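Local coordinates for 16L protein (Yaba-like disease virus, PDB 6TQP), which probably inhibits apoptosis of the infected host cell as a viral Bcl-2-like protein that binds BH3-type peptides of pro-apoptotic partners, at residues F12-K17 against S134-L140; L62-C66 against S104-I109. All coordinates share one frame; numbering follows the deposited sequence.

Along the chain, both segments of interaction 2 fall between those of interaction 1: helix 12-27 opens the order, helix 38-68 and helix 96-113 supply the inner contact, and helix 137-148 completes the outer one. Their centres are 22 Å apart with the middle of the molecule between them, and the nearest atoms are about 10 Å apart, so neither touches the other. Helix 38-68 connects them, since its Y39 and L43 pack beside interaction 1 while its residues 62-66 form half of interaction 2. The first therefore joins the two ends of an all-helical Bcl-2-like bundle, whereas the second is a buried helix pair in which segment 62-66 also meets the bound peptide.

Interaction 1 (F12-K17 against S134-L140); sequences FNNSIK and SENSEDL
N13 OD1 is approached by two groups of S137. The backbone N of S137 makes a weak hydrogen bond to N13 OD1, 3.3 Å long with an N-H...O angle of 154°. S137 OG is also modelled as a donor to N13 OD1, but at 2.4 Å the separation is doubtful. This hydroxyl stands between its backbone N and carbonyl carbon (chi1 54°), a position that aims it at the first turn of helix 12-27. The same N13 oxygen lies 2.9 Å from S134 O without a bond between them, so the local geometry of the amide is strained or doubtful. At the other end of the amide, one water accepts from N13 ND2 at 2.8 Å and from N136 N at 3.1 Å, tying the asparagine to the type II turn S134-S137. Next to this polar patch, I16 CG1 rests on S137 CB at 3.7 Å, while I16 CG2 reaches S134 CA and, at 4.0 Å, L140 CD2. S134 OG is bonded to L131 O, and S134 CB packs on the backbone of helix 12-27, 3.2 Å from N13 O. The turn between helix 120-134 and helix 137-148 thus packs against the start of helix 12-27, with F12 and I16 continuing onto Y39 and L43 of helix 38-68 and onto I141.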
ATOM      1  N   PHE A  12      -2.733   3.290  17.271  1.00 41.33           N
ATOM      2  CA  PHE A  12      -1.955   2.494  16.316  1.00 39.79           C
ATOM      3  C   PHE A  12      -2.437   2.676  14.880  1.00 35.77           C
ATOM      4  O   PHE A  12      -1.621   2.747  13.949  1.00 32.24           O
ATOM      5  CB  PHE A  12      -2.011   1.020  16.712  1.00 37.87           C
ATOM      6  CG  PHE A  12      -1.291   0.722  17.994  1.00 50.53           C
ATOM      7  CD1 PHE A  12      -1.987   0.336  19.130  1.00 59.31           C
ATOM      8  CD2 PHE A  12       0.087   0.860  18.071  1.00 57.85           C
ATOM      9  CE1 PHE A  12      -1.318   0.075  20.314  1.00 83.27           C
ATOM     10  CE2 PHE A  12       0.759   0.600  19.251  1.00 90.91           C
ATOM     11  CZ  PHE A  12       0.057   0.209  20.373  1.00 95.93           C
ATOM     12  N   ASN A  13      -3.755   2.720  14.670  1.00 33.18           N
ATOM     13  CA  ASN A  13      -4.271   2.949  13.322  1.00 35.38           C
ATOM     14  C   ASN A  13      -3.747   4.264  12.763  1.00 28.53           C
ATOM     15  O   ASN A  13      -3.318   4.326  11.606  1.00 32.70           O
ATOM     16  CB  ASN A  13      -5.802   2.946  13.329  1.00 33.69           C
ATOM     17  CG  ASN A  13      -6.384   1.594  13.684  1.00 36.81           C
ATOM     18  OD1 ASN A  13      -5.659   0.659  14.021  1.00 42.66           O
ATOM     19  ND2 ASN A  13      -7.705   1.483  13.600  1.00 33.74           N
ATOM     20  N   ASN A  14      -3.765   5.322  13.579  1.00 31.47           N
ATOM     21  CA  ASN A  14      -3.244   6.613  13.150  1.00 33.32           C
ATOM     22  C   ASN A  14      -1.760   6.526  12.803  1.00 30.26           C
ATOM     23  O   ASN A  14      -1.307   7.142  11.830  1.00 32.87           O
ATOM     24  CB  ASN A  14      -3.484   7.642  14.246  1.00 34.88           C
ATOM     25  CG  ASN A  14      -3.031   9.028  13.846  1.00 39.05           C
ATOM     26  OD1 ASN A  14      -3.566   9.624  12.909  1.00 43.49           O
ATOM     27  ND2 ASN A  14      -2.058   9.556  14.568  1.00 33.80           N
ATOM     28  N   SER A  15      -0.985   5.775  13.589  1.00 29.02           N
ATOM     29  CA  SER A  15       0.439   5.615  13.292  1.00 31.61           C
ATOM     30  C   SER A  15       0.639   5.031  11.902  1.00 38.62           C
ATOM     31  O   SER A  15       1.425   5.549  11.098  1.00 29.56           O
ATOM     32  CB  SER A  15       1.110   4.715  14.339  1.00 32.48           C
ATOM     33  OG  SER A  15       1.026   5.264  15.642  1.00 40.74           O
ATOM     34  N   ILE A  16      -0.068   3.941  11.603  1.00 26.95           N
ATOM     35  CA  ILE A  16       0.059   3.296  10.301  1.00 25.06           C
ATOM     36  C   ILE A  16      -0.398   4.230   9.187  1.00 27.33           C
ATOM     37  O   ILE A  16       0.248   4.324   8.136  1.00 31.12           O
ATOM     38  CB  ILE A  16      -0.719   1.960  10.295  1.00 28.59           C
ATOM     39  CG1 ILE A  16       0.009   0.911  11.134  1.00 28.69           C
ATOM     40  CG2 ILE A  16      -0.897   1.422   8.888  1.00 28.78           C
ATOM     41  CD1 ILE A  16       1.407   0.576  10.658  1.00 33.82           C
ATOM     42  N   LYS A  17      -1.523   4.920   9.378  1.00 26.88           N
ATOM     43  CA  LYS A  17      -1.991   5.846   8.350  1.00 24.80           C
ATOM     44  C   LYS A  17      -0.927   6.894   8.043  1.00 30.30           C
ATOM     45  O   LYS A  17      -0.640   7.187   6.879  1.00 31.61           O
ATOM     46  CB  LYS A  17      -3.286   6.526   8.787  1.00 28.32           C
ATOM     47  CG  LYS A  17      -3.925   7.400   7.694  1.00 36.93           C
ATOM     48  CD  LYS A  17      -4.899   8.428   8.246  1.00 76.51           C
ATOM     49  CE  LYS A  17      -4.180   9.576   8.933  1.00116.37           C
ATOM     50  NZ  LYS A  17      -4.854  10.871   8.670  1.00122.08           N
ATOM     51  N   SER A 134      -5.018   0.954   7.564  1.00 30.42           N
ATOM     52  CA  SER A 134      -4.749   1.203   8.977  1.00 29.56           C
ATOM     53  C   SER A 134      -5.774   0.566   9.902  1.00 34.41           C
ATOM     54  O   SER A 134      -5.531   0.490  11.110  1.00 31.17           O
ATOM     55  CB  SER A 134      -4.689   2.710   9.243  1.00 32.71           C
ATOM     56  OG  SER A 134      -5.965   3.301   9.130  1.00 37.08           O
ATOM     57  N   GLU A 135      -6.903   0.102   9.385  1.00 28.92           N
ATOM     58  CA  GLU A 135      -7.846  -0.597  10.242  1.00 27.08           C
ATOM     59  C   GLU A 135      -7.193  -1.894  10.718  1.00 28.00           C
ATOM     60  O   GLU A 135      -6.416  -2.518   9.989  1.00 33.65           O
ATOM     61  CB  GLU A 135      -9.148  -0.844   9.471  1.00 35.01           C
ATOM     62  CG  GLU A 135      -9.843   0.460   9.012  1.00 32.18           C
ATOM     63  CD  GLU A 135     -11.099   0.219   8.164  1.00 38.72           C
ATOM     64  OE1 GLU A 135     -11.414  -0.961   7.897  1.00 38.70           O
ATOM     65  OE2 GLU A 135     -11.760   1.216   7.777  1.00 40.41           O
ATOM     66  N   ASN A 136      -7.465  -2.275  11.966  1.00 36.20           N
ATOM     67  CA  ASN A 136      -6.848  -3.468  12.555  1.00 35.85           C
ATOM     68  C   ASN A 136      -5.323  -3.418  12.451  1.00 38.05           C
ATOM     69  O   ASN A 136      -4.668  -4.421  12.167  1.00 39.81           O
ATOM     70  CB  ASN A 136      -7.377  -4.729  11.887  1.00 41.54           C
ATOM     71  CG  ASN A 136      -8.882  -4.710  11.727  1.00 48.03           C
ATOM     72  OD1 ASN A 136      -9.401  -4.720  10.610  1.00 48.88           O
ATOM     73  ND2 ASN A 136      -9.589  -4.658  12.845  1.00 42.47           N
ATOM     74  N   SER A 137      -4.748  -2.236  12.684  1.00 34.35           N
ATOM     75  CA  SER A 137      -3.306  -2.073  12.506  1.00 34.48           C
ATOM     76  C   SER A 137      -2.507  -3.008  13.415  1.00 28.77           C
ATOM     77  O   SER A 137      -1.367  -3.367  13.088  1.00 33.94           O
ATOM     78  CB  SER A 137      -2.915  -0.614  12.759  1.00 48.50           C
ATOM     79  OG  SER A 137      -3.379  -0.177  14.027  1.00 70.83           O
ATOM     80  N   GLU A 138      -3.075  -3.398  14.558  1.00 32.39           N
ATOM     81  CA  GLU A 138      -2.378  -4.292  15.481  1.00 42.84           C
ATOM     82  C   GLU A 138      -1.875  -5.542  14.767  1.00 38.66           C
ATOM     83  O   GLU A 138      -0.731  -5.973  14.967  1.00 40.88           O
ATOM     84  CB  GLU A 138      -3.308  -4.671  16.637  1.00 50.48           C
ATOM     85  CG  GLU A 138      -3.343  -3.664  17.779  1.00 68.49           C
ATOM     86  CD  GLU A 138      -4.113  -4.172  18.996  1.00 99.20           C
ATOM     87  OE1 GLU A 138      -4.929  -5.112  18.846  1.00 83.75           O
ATOM     88  OE2 GLU A 138      -3.896  -3.636  20.104  1.00 94.09           O
ATOM     89  N   ASP A 139      -2.724  -6.143  13.929  1.00 38.73           N
ATOM     90  CA  ASP A 139      -2.313  -7.330  13.186  1.00 39.06           C
ATOM     91  C   ASP A 139      -1.199  -7.008  12.202  1.00 34.98           C
ATOM     92  O   ASP A 139      -0.270  -7.802  12.026  1.00 33.69           O
ATOM     93  CB  ASP A 139      -3.509  -7.933  12.454  1.00 39.36           C
ATOM     94  CG  ASP A 139      -4.602  -8.373  13.400  1.00 42.44           C
ATOM     95  OD1 ASP A 139      -4.270  -8.751  14.544  1.00 40.97           O
ATOM     96  OD2 ASP A 139      -5.787  -8.329  13.004  1.00 45.03           O
ATOM     97  N   LEU A 140      -1.271  -5.850  11.546  1.00 34.55           N
ATOM     98  CA  LEU A 140      -0.210  -5.486  10.614  1.00 28.48           C
ATOM     99  C   LEU A 140       1.093  -5.219  11.359  1.00 28.46           C
ATOM    100  O   LEU A 140       2.167  -5.647  10.926  1.00 33.03           O
ATOM    101  CB  LEU A 140      -0.629  -4.268   9.791  1.00 33.76           C
ATOM    102  CG  LEU A 140       0.421  -3.640   8.874  1.00 33.03           C
ATOM    103  CD1 LEU A 140       0.958  -4.656   7.878  1.00 37.00           C
ATOM    104  CD2 LEU A 140      -0.211  -2.475   8.152  1.00 34.67           C
TER
HETATM  105  O   HOH W   1      -9.501  -0.728  13.639  1.00 45.29           O

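Interaction 2 (L62-C66 against S104-I109)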
ATOM      1  N   LEU A  62       2.783  -6.272 -10.316  1.00 28.87           N
ATOM      2  CA  LEU A  62       2.214  -4.970 -10.006  1.00 25.43           C
ATOM      3  C   LEU A  62       1.944  -4.166 -11.270  1.00 29.16           C
ATOM      4  O   LEU A  62       0.917  -3.485 -11.365  1.00 34.42           O
ATOM      5  CB  LEU A  62       3.162  -4.195  -9.088  1.00 34.58           C
ATOM      6  CG  LEU A  62       3.382  -4.789  -7.696  1.00 29.46           C
ATOM      7  CD1 LEU A  62       4.528  -4.082  -6.978  1.00 34.11           C
ATOM      8  CD2 LEU A  62       2.137  -4.705  -6.842  1.00 28.36           C
ATOM      9  N   SER A  63       2.863  -4.209 -12.239  1.00 31.85           N
ATOM     10  CA  SER A  63       2.642  -3.498 -13.496  1.00 32.93           C
ATOM     11  C   SER A  63       1.413  -4.033 -14.214  1.00 34.75           C
ATOM     12  O   SER A  63       0.678  -3.273 -14.855  1.00 33.37           O
ATOM     13  CB  SER A  63       3.862  -3.615 -14.412  1.00 35.62           C
ATOM     14  OG  SER A  63       5.014  -3.037 -13.824  1.00 48.88           O
ATOM     15  N   TYR A  64       1.191  -5.346 -14.134  1.00 36.58           N
ATOM     16  CA  TYR A  64      -0.003  -5.941 -14.726  1.00 29.11           C
ATOM     17  C   TYR A  64      -1.260  -5.383 -14.073  1.00 35.22           C
ATOM     18  O   TYR A  64      -2.209  -4.984 -14.756  1.00 34.19           O
ATOM     19  CB  TYR A  64       0.074  -7.458 -14.584  1.00 33.62           C
ATOM     20  CG  TYR A  64      -1.223  -8.207 -14.832  1.00 31.44           C
ATOM     21  CD1 TYR A  64      -1.706  -8.389 -16.118  1.00 34.61           C
ATOM     22  CD2 TYR A  64      -1.930  -8.764 -13.783  1.00 31.97           C
ATOM     23  CE1 TYR A  64      -2.876  -9.075 -16.345  1.00 36.38           C
ATOM     24  CE2 TYR A  64      -3.101  -9.452 -13.998  1.00 37.67           C
ATOM     25  CZ  TYR A  64      -3.567  -9.613 -15.282  1.00 36.99           C
ATOM     26  OH  TYR A  64      -4.737 -10.308 -15.501  1.00 42.48           O
ATOM     27  N   ILE A  65      -1.275  -5.322 -12.742  1.00 30.08           N
ATOM     28  CA  ILE A  65      -2.415  -4.745 -12.040  1.00 27.67           C
ATOM     29  C   ILE A  65      -2.648  -3.316 -12.511  1.00 32.18           C
ATOM     30  O   ILE A  65      -3.780  -2.910 -12.803  1.00 31.77           O
ATOM     31  CB  ILE A  65      -2.183  -4.809 -10.522  1.00 27.21           C
ATOM     32  CG1 ILE A  65      -2.151  -6.275 -10.076  1.00 32.47           C
ATOM     33  CG2 ILE A  65      -3.264  -4.016  -9.770  1.00 27.12           C
ATOM     34  CD1 ILE A  65      -1.681  -6.465  -8.647  1.00 29.58           C
ATOM     35  N   CYS A  66      -1.573  -2.531 -12.586  1.00 28.04           N
ATOM     36  CA  CYS A  66      -1.700  -1.152 -13.033  1.00 26.85           C
ATOM     37  C   CYS A  66      -2.264  -1.075 -14.445  1.00 34.56           C
ATOM     38  O   CYS A  66      -2.982  -0.125 -14.782  1.00 32.94           O
ATOM     39  CB  CYS A  66      -0.338  -0.461 -12.963  1.00 34.21           C
ATOM     40  SG  CYS A  66       0.268  -0.208 -11.270  1.00 34.24           S
ATOM     41  N   SER A 104       2.948  -1.339  -1.872  1.00 24.37           N
ATOM     42  CA  SER A 104       3.847  -1.366  -3.021  1.00 28.03           C
ATOM     43  C   SER A 104       3.107  -1.016  -4.305  1.00 28.88           C
ATOM     44  O   SER A 104       3.654  -0.341  -5.185  1.00 26.90           O
ATOM     45  CB  SER A 104       4.508  -2.736  -3.153  1.00 31.44           C
ATOM     46  OG  SER A 104       5.277  -3.045  -2.009  1.00 34.76           O
ATOM     47  N   LEU A 105       1.872  -1.498  -4.449  1.00 27.68           N
ATOM     48  CA  LEU A 105       1.087  -1.188  -5.637  1.00 28.20           C
ATOM     49  C   LEU A 105       0.864   0.317  -5.767  1.00 29.30           C
ATOM     50  O   LEU A 105       1.041   0.898  -6.846  1.00 30.25           O
ATOM     51  CB  LEU A 105      -0.253  -1.932  -5.573  1.00 28.99           C
ATOM     52  CG  LEU A 105      -1.229  -1.593  -6.698  1.00 30.21           C
ATOM     53  CD1 LEU A 105      -0.694  -2.029  -8.053  1.00 32.07           C
ATOM     54  CD2 LEU A 105      -2.566  -2.221  -6.392  1.00 26.79           C
ATOM     55  N   ILE A 106       0.477   0.971  -4.669  1.00 25.08           N
ATOM     56  CA  ILE A 106       0.273   2.424  -4.692  1.00 25.59           C
ATOM     57  C   ILE A 106       1.559   3.128  -5.079  1.00 28.61           C
ATOM     58  O   ILE A 106       1.546   4.088  -5.863  1.00 26.95           O
ATOM     59  CB  ILE A 106      -0.236   2.920  -3.323  1.00 29.31           C
ATOM     60  CG1 ILE A 106      -1.559   2.257  -2.951  1.00 37.31           C
ATOM     61  CG2 ILE A 106      -0.445   4.446  -3.307  1.00 30.65           C
ATOM     62  CD1 ILE A 106      -1.829   2.325  -1.500  1.00 67.50           C
ATOM     63  N   SER A 107       2.695   2.665  -4.550  1.00 34.40           N
ATOM     64  CA  SER A 107       3.973   3.279  -4.924  1.00 32.56           C
ATOM     65  C   SER A 107       4.169   3.247  -6.430  1.00 38.51           C
ATOM     66  O   SER A 107       4.562   4.250  -7.044  1.00 35.49           O
ATOM     67  CB  SER A 107       5.132   2.564  -4.231  1.00 37.40           C
ATOM     68  OG  SER A 107       5.053   2.745  -2.835  1.00 45.82           O
ATOM     69  N   MET A 108       3.903   2.096  -7.049  1.00 34.45           N
ATOM     70  CA  MET A 108       4.039   2.009  -8.496  1.00 36.15           C
ATOM     71  C   MET A 108       3.038   2.912  -9.206  1.00 36.25           C
ATOM     72  O   MET A 108       3.390   3.576 -10.184  1.00 39.10           O
ATOM     73  CB  MET A 108       3.859   0.576  -8.970  1.00 35.23           C
ATOM     74  CG  MET A 108       3.975   0.462 -10.484  1.00 40.81           C
ATOM     75  SD  MET A 108       3.797  -1.236 -11.028  1.00 37.95           S
ATOM     76  CE  MET A 108       5.405  -1.808 -10.483  1.00 32.54           C
ATOM     77  N   ILE A 109       1.780   2.927  -8.754  1.00 33.61           N
ATOM     78  CA  ILE A 109       0.781   3.790  -9.390  1.00 36.18           C
ATOM     79  C   ILE A 109       1.287   5.219  -9.425  1.00 37.19           C
ATOM     80  O   ILE A 109       1.242   5.896 -10.459  1.00 40.16           O
ATOM     81  CB  ILE A 109      -0.568   3.691  -8.657  1.00 35.21           C
ATOM     82  CG1 ILE A 109      -1.128   2.276  -8.785  1.00 32.30           C
ATOM     83  CG2 ILE A 109      -1.583   4.697  -9.242  1.00 36.42           C
ATOM     84  CD1 ILE A 109      -2.381   2.023  -7.969  1.00 36.11           C
TER
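M108 lays its thioether over the peptide unit joining L62 and S63, with SD 3.3 Å from S63 N and 3.5 Å from L62 C. This is helix-on-helix packing within a Bcl-2-like bundle: the local axes of 62-66 and 104-109 approach to 9.8 Å and cross at -63°. The methionine chain runs extended out to SD and then bends (chi3 -74°), which brings CE against L62 CB at 3.6 Å and beside S63 OG, a hydroxyl bonded to K59 O on its own helix. L62 lies across L105, its CD2 on the CA and CB of that residue, and its CD1 reaches S104 CB; the S104 hydroxyl is engaged by C51 O. On the peptide-binding side, L62 packs on an apolar side chain of the bound peptide and I65 on a polar one, consistent with the groove of Bcl-2 proteins; L105 thus touches two residues, L62 and I65, that also pack on the peptide. L105 CD1 touches both I65 CG2 at 3.7 Å and C66 SG at 3.8 Å, and the same sulfur also meets M108 SD at 3.7 Å and I109 CG1 at 3.8 Å.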